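AclR protein (Streptomyces galilaeus, PDB 2GEY) is a putative hydroxylase of the SnoaL-like family that probably acts in the biosynthesis of aromatic polyketide antibiotics. Local coordinates at residues A[32-38]-A[114-119]; A[73-79]-A[103-109]; A[79-85]-A[96-102]. All blocks are in the same frame, centred on the assembly; numbering follows the deposited sequence.

Interaction 1: A[32-38]-A[114-119]; sequences DIVHYSE and VVEHWD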
# COMPACT_ATOMS: atom_id res chain seq x y z
N ASP A 32 -15.65 -20.41 7.23
CA ASP A 32 -15.00 -20.73 5.95
C ASP A 32 -14.17 -19.59 5.39
O ASP A 32 -13.82 -19.59 4.20
CB ASP A 32 -16.06 -21.14 4.93
CG ASP A 32 -16.93 -22.27 5.42
OD1 ASP A 32 -16.38 -23.32 5.84
OD2 ASP A 32 -18.17 -22.12 5.40
N ILE A 33 -13.83 -18.62 6.24
CA ILE A 33 -13.05 -17.47 5.82
C ILE A 33 -11.71 -17.88 5.21
O ILE A 33 -11.05 -18.83 5.67
CB ILE A 33 -12.82 -16.49 7.00
CG1 ILE A 33 -12.23 -15.17 6.50
CG2 ILE A 33 -11.93 -17.12 8.08
CD1 ILE A 33 -12.25 -14.08 7.54
N VAL A 34 -11.33 -17.17 4.15
CA VAL A 34 -10.00 -17.28 3.57
C VAL A 34 -9.29 -15.93 3.67
O VAL A 34 -9.88 -14.88 3.38
CB VAL A 34 -10.06 -17.72 2.09
CG1 VAL A 34 -8.66 -17.89 1.52
CG2 VAL A 34 -10.82 -19.01 1.97
N HIS A 35 -8.04 -15.96 4.10
CA HIS A 35 -7.21 -14.77 4.21
C HIS A 35 -6.14 -14.80 3.13
O HIS A 35 -5.51 -15.84 2.91
CB HIS A 35 -6.52 -14.70 5.56
CG HIS A 35 -7.43 -14.88 6.73
ND1 HIS A 35 -8.10 -13.83 7.32
CD2 HIS A 35 -7.75 -15.98 7.46
CE1 HIS A 35 -8.81 -14.27 8.34
NE2 HIS A 35 -8.61 -15.57 8.44
N TYR A 36 -5.92 -13.66 2.49
CA TYR A 36 -4.87 -13.51 1.50
C TYR A 36 -3.94 -12.35 1.85
O TYR A 36 -4.39 -11.29 2.31
CB TYR A 36 -5.45 -13.25 0.11
CG TYR A 36 -6.59 -14.15 -0.29
CD1 TYR A 36 -7.90 -13.80 -0.01
CD2 TYR A 36 -6.37 -15.34 -0.98
CE1 TYR A 36 -8.96 -14.60 -0.39
CE2 TYR A 36 -7.43 -16.15 -1.36
CZ TYR A 36 -8.72 -15.76 -1.06
OH TYR A 36 -9.79 -16.56 -1.43
N SER A 37 -2.66 -12.55 1.60
CA SER A 37 -1.67 -11.49 1.73
C SER A 37 -0.57 -11.73 0.69
O SER A 37 -0.06 -12.85 0.57
CB SER A 37 -1.09 -11.49 3.14
OG SER A 37 -0.18 -10.42 3.30
N GLU A 38 -0.24 -10.69 -0.07
CA GLU A 38 0.73 -10.78 -1.16
C GLU A 38 0.35 -11.88 -2.17
O GLU A 38 1.21 -12.59 -2.69
CB GLU A 38 2.15 -10.98 -0.61
CG GLU A 38 2.54 -9.90 0.40
CD GLU A 38 4.00 -9.98 0.82
OE1 GLU A 38 4.70 -10.91 0.39
OE2 GLU A 38 4.44 -9.09 1.59
N VAL A 114 -17.53 -12.31 7.48
CA VAL A 114 -16.43 -12.12 6.54
C VAL A 114 -16.01 -13.49 5.98
O VAL A 114 -15.62 -14.38 6.75
CB VAL A 114 -15.23 -11.44 7.21
CG1 VAL A 114 -14.08 -11.26 6.23
CG2 VAL A 114 -15.65 -10.10 7.80
N VAL A 115 -16.08 -13.66 4.66
CA VAL A 115 -15.67 -14.90 4.00
C VAL A 115 -14.32 -14.81 3.26
O VAL A 115 -13.68 -15.84 2.96
CB VAL A 115 -16.75 -15.41 3.02
CG1 VAL A 115 -18.01 -15.78 3.78
CG2 VAL A 115 -17.04 -14.39 1.93
N GLU A 116 -13.90 -13.58 2.95
CA GLU A 116 -12.60 -13.33 2.35
C GLU A 116 -12.02 -12.06 2.91
O GLU A 116 -12.74 -11.07 3.11
CB GLU A 116 -12.69 -13.22 0.82
CG GLU A 116 -12.98 -14.54 0.12
CD GLU A 116 -12.91 -14.43 -1.40
OE1 GLU A 116 -13.83 -13.83 -1.99
OE2 GLU A 116 -11.95 -14.97 -2.00
N HIS A 117 -10.71 -12.08 3.12
CA HIS A 117 -9.97 -10.98 3.69
C HIS A 117 -8.65 -10.82 2.94
O HIS A 117 -7.86 -11.76 2.89
CB HIS A 117 -9.77 -11.26 5.19
CG HIS A 117 -8.73 -10.41 5.85
ND1 HIS A 117 -7.77 -10.94 6.68
CD2 HIS A 117 -8.50 -9.08 5.79
CE1 HIS A 117 -6.99 -9.96 7.12
NE2 HIS A 117 -7.41 -8.83 6.59
N TRP A 118 -8.42 -9.64 2.36
CA TRP A 118 -7.17 -9.33 1.67
C TRP A 118 -6.51 -8.14 2.37
O TRP A 118 -7.20 -7.18 2.73
CB TRP A 118 -7.42 -8.93 0.21
CG TRP A 118 -8.13 -9.92 -0.64
CD1 TRP A 118 -7.56 -10.82 -1.48
CD2 TRP A 118 -9.54 -10.05 -0.80
NE1 TRP A 118 -8.53 -11.53 -2.14
CE2 TRP A 118 -9.76 -11.08 -1.74
CE3 TRP A 118 -10.65 -9.40 -0.24
CZ2 TRP A 118 -11.04 -11.49 -2.14
CZ3 TRP A 118 -11.93 -9.81 -0.63
CH2 TRP A 118 -12.11 -10.84 -1.56
N ASP A 119 -5.19 -8.19 2.55
CA ASP A 119 -4.47 -7.03 3.09
C ASP A 119 -3.32 -6.62 2.19
O ASP A 119 -2.73 -7.45 1.50
CB ASP A 119 -3.98 -7.29 4.53
CG ASP A 119 -2.94 -8.41 4.62
OD1 ASP A 119 -1.92 -8.37 3.89
OD2 ASP A 119 -3.13 -9.33 5.45
O HOH W 1 -5.30 -11.08 4.85
O HOH W 2 -1.49 -8.23 -0.85
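Strands 33-37 and 114-119 run side by side in the same direction. Their axes are 4.4 Å apart at the closest point and only 4° from parallel. The hydrogen bonds follow the parallel pattern, in which a residue of one strand bonds to two residues of the other. Val34 N donates to Val115 O (3.0 Å), and Val34 O accepts from His117 N (2.9 Å). Tyr36 does the same with His117 O (2.7 Å from Tyr36 N) and Asp119 N (3.2 Å from Tyr36 O). Side chains of paired residues therefore meet on the same face. On one face, His35 ND1 and His117 ND1 share a hydrogen bond of 3.0 Å. The two rings meet rim to rim with their planes nearly perpendicular. Ser37 OG donates to Asp119 OD1 at 2.8 Å. On the other face, the Tyr36 ring lies nearly parallel to the Trp118 five-membered ring but is slid aside, so overlap is slight. Tyr36 OH donates to Glu116 OE2 at 2.7 Å. At the start of the pair, Ile33 CD1 packs on Val114 CG1 (3.6 Å). A water joins Glu38 N (2.9 Å) to Asp119 O (2.8 Å) where strand 33-37 ends. This is the parallel pair within the mixed sheet of an NTF2-like alpha+beta barrel. Val115 and Glu116 form a classic beta bulge opposite Arg108 of strand 98-110. Strand 40-42 flanks the other edge of 33-37, and helix 44-57 covers Ile33 and His35.

Interaction 2: A[73-79]-A[103-109]; sequences DRVALRI and LVEELRF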
# COMPACT_ATOMS: atom_id res chain seq x y z
N ASP A 73 -20.62 -6.59 -2.16
CA ASP A 73 -20.49 -7.27 -0.86
C ASP A 73 -19.14 -7.02 -0.18
O ASP A 73 -18.79 -7.70 0.80
CB ASP A 73 -20.75 -8.78 -1.02
CG ASP A 73 -19.90 -9.43 -2.12
OD1 ASP A 73 -19.08 -8.75 -2.78
OD2 ASP A 73 -20.09 -10.65 -2.35
N ARG A 74 -18.39 -6.03 -0.67
CA ARG A 74 -17.06 -5.74 -0.18
C ARG A 74 -16.95 -4.39 0.53
O ARG A 74 -17.70 -3.46 0.25
CB ARG A 74 -16.06 -5.79 -1.34
CG ARG A 74 -15.86 -7.18 -1.91
CD ARG A 74 -14.85 -7.18 -3.05
NE ARG A 74 -15.40 -6.55 -4.25
CZ ARG A 74 -14.86 -5.54 -4.93
NH1 ARG A 74 -13.71 -4.98 -4.58
NH2 ARG A 74 -15.48 -5.08 -6.00
N VAL A 75 -15.97 -4.31 1.43
CA VAL A 75 -15.60 -3.07 2.10
C VAL A 75 -14.07 -3.00 2.12
O VAL A 75 -13.41 -4.04 2.30
CB VAL A 75 -16.13 -3.03 3.55
CG1 VAL A 75 -15.77 -1.68 4.21
CG2 VAL A 75 -17.64 -3.27 3.59
N ALA A 76 -13.52 -1.81 1.91
CA ALA A 76 -12.07 -1.58 2.01
C ALA A 76 -11.80 -0.40 2.94
O ALA A 76 -12.47 0.63 2.87
CB ALA A 76 -11.48 -1.31 0.64
N LEU A 77 -10.80 -0.57 3.81
CA LEU A 77 -10.43 0.45 4.78
C LEU A 77 -8.96 0.75 4.61
O LEU A 77 -8.14 -0.18 4.61
CB LEU A 77 -10.65 -0.04 6.21
CG LEU A 77 -12.11 -0.39 6.55
CD1 LEU A 77 -12.38 -1.84 6.20
CD2 LEU A 77 -12.37 -0.15 8.01
N ARG A 78 -8.63 2.02 4.48
CA ARG A 78 -7.25 2.47 4.50
C ARG A 78 -6.99 2.96 5.93
O ARG A 78 -7.66 3.88 6.42
CB ARG A 78 -7.03 3.59 3.48
CG ARG A 78 -5.58 4.09 3.45
CD ARG A 78 -5.28 4.91 2.20
NE ARG A 78 -6.25 5.97 1.97
CZ ARG A 78 -6.21 7.17 2.54
NH1 ARG A 78 -5.24 7.51 3.37
NH2 ARG A 78 -7.15 8.06 2.26
N ILE A 79 -6.01 2.34 6.57
CA ILE A 79 -5.79 2.48 8.00
C ILE A 79 -4.33 2.84 8.29
O ILE A 79 -3.42 2.29 7.68
CB ILE A 79 -6.13 1.16 8.71
CG1 ILE A 79 -7.64 0.87 8.58
CG2 ILE A 79 -5.71 1.20 10.18
CD1 ILE A 79 -8.03 -0.55 8.88
N LEU A 103 -1.87 0.37 6.13
CA LEU A 103 -2.40 -0.80 5.45
C LEU A 103 -3.75 -0.52 4.83
O LEU A 103 -4.41 0.44 5.19
CB LEU A 103 -2.50 -1.97 6.44
CG LEU A 103 -3.33 -1.69 7.69
CD1 LEU A 103 -4.73 -2.22 7.53
CD2 LEU A 103 -2.69 -2.30 8.93
N VAL A 104 -4.13 -1.38 3.88
CA VAL A 104 -5.48 -1.41 3.37
C VAL A 104 -5.99 -2.83 3.63
O VAL A 104 -5.31 -3.81 3.31
CB VAL A 104 -5.57 -1.06 1.87
CG1 VAL A 104 -7.01 -1.29 1.35
CG2 VAL A 104 -5.15 0.38 1.65
N GLU A 105 -7.16 -2.92 4.24
CA GLU A 105 -7.83 -4.20 4.43
C GLU A 105 -9.06 -4.22 3.55
O GLU A 105 -9.81 -3.25 3.52
CB GLU A 105 -8.25 -4.38 5.88
CG GLU A 105 -7.06 -4.53 6.81
CD GLU A 105 -7.44 -4.92 8.21
OE1 GLU A 105 -7.61 -3.99 9.05
OE2 GLU A 105 -7.54 -6.14 8.50
N GLU A 106 -9.28 -5.33 2.85
CA GLU A 106 -10.46 -5.50 2.03
C GLU A 106 -11.17 -6.75 2.53
O GLU A 106 -10.54 -7.78 2.75
CB GLU A 106 -10.07 -5.62 0.55
CG GLU A 106 -11.26 -5.70 -0.40
CD GLU A 106 -10.84 -5.83 -1.86
OE1 GLU A 106 -9.65 -5.64 -2.19
OE2 GLU A 106 -11.74 -6.11 -2.69
N LEU A 107 -12.48 -6.64 2.70
CA LEU A 107 -13.30 -7.71 3.26
C LEU A 107 -14.51 -7.98 2.38
O LEU A 107 -15.12 -7.04 1.88
CB LEU A 107 -13.78 -7.33 4.66
CG LEU A 107 -12.75 -7.07 5.76
CD1 LEU A 107 -13.46 -6.77 7.06
CD2 LEU A 107 -11.80 -8.25 5.94
N ARG A 108 -14.84 -9.25 2.18
CA ARG A 108 -16.05 -9.64 1.48
C ARG A 108 -16.96 -10.38 2.46
O ARG A 108 -16.50 -11.26 3.19
CB ARG A 108 -15.75 -10.52 0.26
CG ARG A 108 -16.99 -10.79 -0.60
CD ARG A 108 -16.67 -11.47 -1.89
NE ARG A 108 -16.40 -12.89 -1.70
CZ ARG A 108 -17.33 -13.84 -1.62
NH1 ARG A 108 -18.63 -13.55 -1.65
NH2 ARG A 108 -16.96 -15.10 -1.47
N PHE A 109 -18.24 -10.01 2.45
CA PHE A 109 -19.23 -10.54 3.39
C PHE A 109 -20.22 -11.48 2.73
O PHE A 109 -20.62 -11.27 1.59
CB PHE A 109 -20.05 -9.40 4.00
CG PHE A 109 -19.29 -8.58 5.01
CD1 PHE A 109 -18.38 -7.62 4.60
CD2 PHE A 109 -19.49 -8.78 6.38
CE1 PHE A 109 -17.67 -6.88 5.53
CE2 PHE A 109 -18.80 -8.03 7.31
CZ PHE A 109 -17.88 -7.08 6.88
O HOH W 3 -21.73 -12.06 -0.73
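Arg74 lays its CG against Arg108 CB (4.0 Å), and its guanidinium stands off that face of the sheet, where Arg74 NH1 forms a salt bridge with Glu106 OE2 at 3.0 Å. The two strands, 74-79 and 103-109, are antiparallel neighbours in the curved sheet of the NTF2-like alpha+beta fold, with axes at 165°. Val75, Leu77 and Ile79 make hydrogen-bonded pairs with Leu107, Glu105 and Leu103. Arg74, Ala76 and Arg78 make non-hydrogen-bonded pairs with Arg108, Glu106 and Val104. The alternation separates two surfaces. The face with Arg74, Ala76, Arg78, Val104 and Glu106 meets the second subunit. There Glu106 has Ser67 and Arg78 of the second subunit as partners, and Arg78 in turn pairs with Glu106 of that subunit. The face with Val75, Leu77, Ile79, Leu103 and Leu107 is buried, and helix 3-18 lies over Val75 and Leu107. Glu105 is also on this inner face. It binds a glycerol, probably from the crystallisation liquor, which is consistent with a pocket inside the barrel. At the end of the pair, Phe109 N donates to Asp73 O (2.9 Å), and a water bridges Asp73 OD2 and Phe109 O, 2.7 Å from each.

Interaction 3: A[79-85]-A[96-102]; sequences ITVTATH and GQRVSWH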
# COMPACT_ATOMS: atom_id res chain seq x y z
N ILE A 79 -6.01 2.34 6.57
CA ILE A 79 -5.79 2.48 8.00
C ILE A 79 -4.33 2.84 8.29
O ILE A 79 -3.42 2.29 7.68
CB ILE A 79 -6.13 1.16 8.71
CG1 ILE A 79 -7.64 0.87 8.58
CG2 ILE A 79 -5.71 1.20 10.18
CD1 ILE A 79 -8.03 -0.55 8.88
N THR A 80 -4.14 3.76 9.24
CA THR A 80 -2.83 4.05 9.79
C THR A 80 -2.79 3.53 11.22
O THR A 80 -3.70 3.80 12.02
CB THR A 80 -2.55 5.56 9.77
OG1 THR A 80 -2.53 6.01 8.41
CG2 THR A 80 -1.21 5.89 10.46
N VAL A 81 -1.77 2.74 11.52
CA VAL A 81 -1.57 2.19 12.86
C VAL A 81 -0.47 2.97 13.55
O VAL A 81 0.57 3.25 12.95
CB VAL A 81 -1.19 0.70 12.82
CG1 VAL A 81 -1.05 0.15 14.25
CG2 VAL A 81 -2.22 -0.09 12.03
N THR A 82 -0.71 3.33 14.81
CA THR A 82 0.32 3.94 15.66
C THR A 82 0.39 3.19 16.98
O THR A 82 -0.62 2.70 17.47
CB THR A 82 0.06 5.43 15.92
OG1 THR A 82 -1.22 5.62 16.51
CG2 THR A 82 0.13 6.21 14.61
N ALA A 83 1.59 3.08 17.53
CA ALA A 83 1.80 2.33 18.75
C ALA A 83 3.15 2.65 19.37
O ALA A 83 3.94 3.39 18.79
CB ALA A 83 1.72 0.84 18.46
N THR A 84 3.39 2.06 20.53
CA THR A 84 4.71 2.07 21.15
C THR A 84 5.28 0.65 21.07
O THR A 84 4.55 -0.32 21.26
CB THR A 84 4.64 2.51 22.62
OG1 THR A 84 3.77 3.64 22.73
CG2 THR A 84 5.99 2.89 23.12
N HIS A 85 6.58 0.55 20.80
CA HIS A 85 7.24 -0.75 20.70
C HIS A 85 7.63 -1.22 22.11
O HIS A 85 8.67 -0.82 22.64
CB HIS A 85 8.46 -0.67 19.77
CG HIS A 85 9.12 -2.00 19.54
ND1 HIS A 85 10.45 -2.11 19.19
CD2 HIS A 85 8.65 -3.26 19.63
CE1 HIS A 85 10.76 -3.39 19.06
NE2 HIS A 85 9.68 -4.11 19.33
N GLY A 96 10.55 1.12 23.27
CA GLY A 96 9.62 2.10 23.82
C GLY A 96 9.38 3.24 22.85
O GLY A 96 8.72 4.22 23.19
N GLN A 97 9.92 3.12 21.63
CA GLN A 97 9.75 4.12 20.58
C GLN A 97 8.33 4.11 20.06
O GLN A 97 7.73 3.04 19.95
CB GLN A 97 10.61 3.79 19.36
CG GLN A 97 12.00 4.37 19.31
CD GLN A 97 12.50 4.46 17.87
OE1 GLN A 97 12.83 5.55 17.39
NE2 GLN A 97 12.50 3.33 17.16
N ARG A 98 7.83 5.28 19.69
CA ARG A 98 6.59 5.34 18.91
C ARG A 98 6.86 4.88 17.49
O ARG A 98 7.88 5.23 16.88
CB ARG A 98 6.03 6.76 18.89
CG ARG A 98 5.58 7.27 20.25
CD ARG A 98 4.33 6.54 20.75
NE ARG A 98 3.15 6.94 19.98
CZ ARG A 98 1.96 6.34 20.03
NH1 ARG A 98 1.75 5.28 20.80
NH2 ARG A 98 0.97 6.82 19.29
N VAL A 99 5.92 4.10 16.95
CA VAL A 99 6.04 3.55 15.61
C VAL A 99 4.72 3.74 14.88
O VAL A 99 3.70 4.02 15.51
CB VAL A 99 6.42 2.05 15.63
CG1 VAL A 99 7.75 1.84 16.36
CG2 VAL A 99 5.31 1.20 16.25
N SER A 100 4.77 3.57 13.57
CA SER A 100 3.59 3.64 12.72
C SER A 100 3.74 2.74 11.49
O SER A 100 4.86 2.41 11.06
CB SER A 100 3.33 5.08 12.27
OG SER A 100 4.37 5.55 11.43
N TRP A 101 2.60 2.34 10.94
CA TRP A 101 2.57 1.72 9.64
C TRP A 101 1.20 1.93 9.00
O TRP A 101 0.32 2.56 9.60
CB TRP A 101 3.00 0.24 9.69
CG TRP A 101 2.12 -0.69 10.44
CD1 TRP A 101 1.13 -1.47 9.92
CD2 TRP A 101 2.18 -1.00 11.84
NE1 TRP A 101 0.55 -2.23 10.91
CE2 TRP A 101 1.18 -1.96 12.10
CE3 TRP A 101 2.98 -0.55 12.89
CZ2 TRP A 101 0.96 -2.49 13.37
CZ3 TRP A 101 2.76 -1.06 14.16
CH2 TRP A 101 1.76 -2.02 14.39
N HIS A 102 1.05 1.47 7.77
CA HIS A 102 -0.12 1.79 6.97
C HIS A 102 -0.57 0.54 6.28
O HIS A 102 0.25 -0.29 5.89
CB HIS A 102 0.22 2.87 5.95
CG HIS A 102 0.89 4.07 6.55
ND1 HIS A 102 0.18 5.12 7.09
CD2 HIS A 102 2.20 4.35 6.75
CE1 HIS A 102 1.03 6.00 7.58
NE2 HIS A 102 2.26 5.56 7.38
O HOH W 4 -1.76 5.85 19.08
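Trp101 takes chi1 near +60° (p), which lays its indole over Val81. Val81 CG1 sits 3.6 Å from the centroid of the Trp101 six-membered ring, a CH-pi contact over the face. Strands 79-84 and 98-102 form an antiparallel beta hairpin of the NTF2-like fold, with axes at 159°. Val81 and Ala83 make hydrogen-bonded pairs with Trp101 and Val99. On this inner face, Phe58 and helix 124-129 pack on the side chains. The opposite face is polar. The His102 chi1 near -60° (m) brings its ring edge to Thr80, and His102 ND1 donates to Thr80 OG1 at 3.1 Å. That hydroxyl also bonds to Asp39 of the second subunit. Arg98 has its first three chi angles near -60° (mmm), so its chain curls back across the hairpin. Arg98 NH1 donates to Thr84 OG1 at 3.2 Å; Asp60 is a further partner of this hydroxyl. Gly96 has a positive phi of 85°, where a CB would jam against the preceding carbonyl O, and Gly96 N donates to His85 O at 2.8 Å.

In the fold
All three contacts belong to one mixed sheet. Interactions 2 and 3 are successive parts of the same antiparallel pair, 74-84 with 98-110, and share Ile79. Interaction 1 adds the parallel pairing of 33-37 with 113-122. It touches interaction 2 through the Glu116-Arg108 salt bridge but does not touch interaction 3, whose centre is about 23 Å from its own. Along the chain, 3 is nested in 2, and 2 in 1. None is wholly buried. Interaction 2 has the most buried residues and sets a mostly apolar inner face, with Glu105 on it, against charged pairs at the subunit interface. Interaction 1 is rich in polar side-chain links. Interaction 3 runs out to the exposed hairpin end at Gly96 and Arg98.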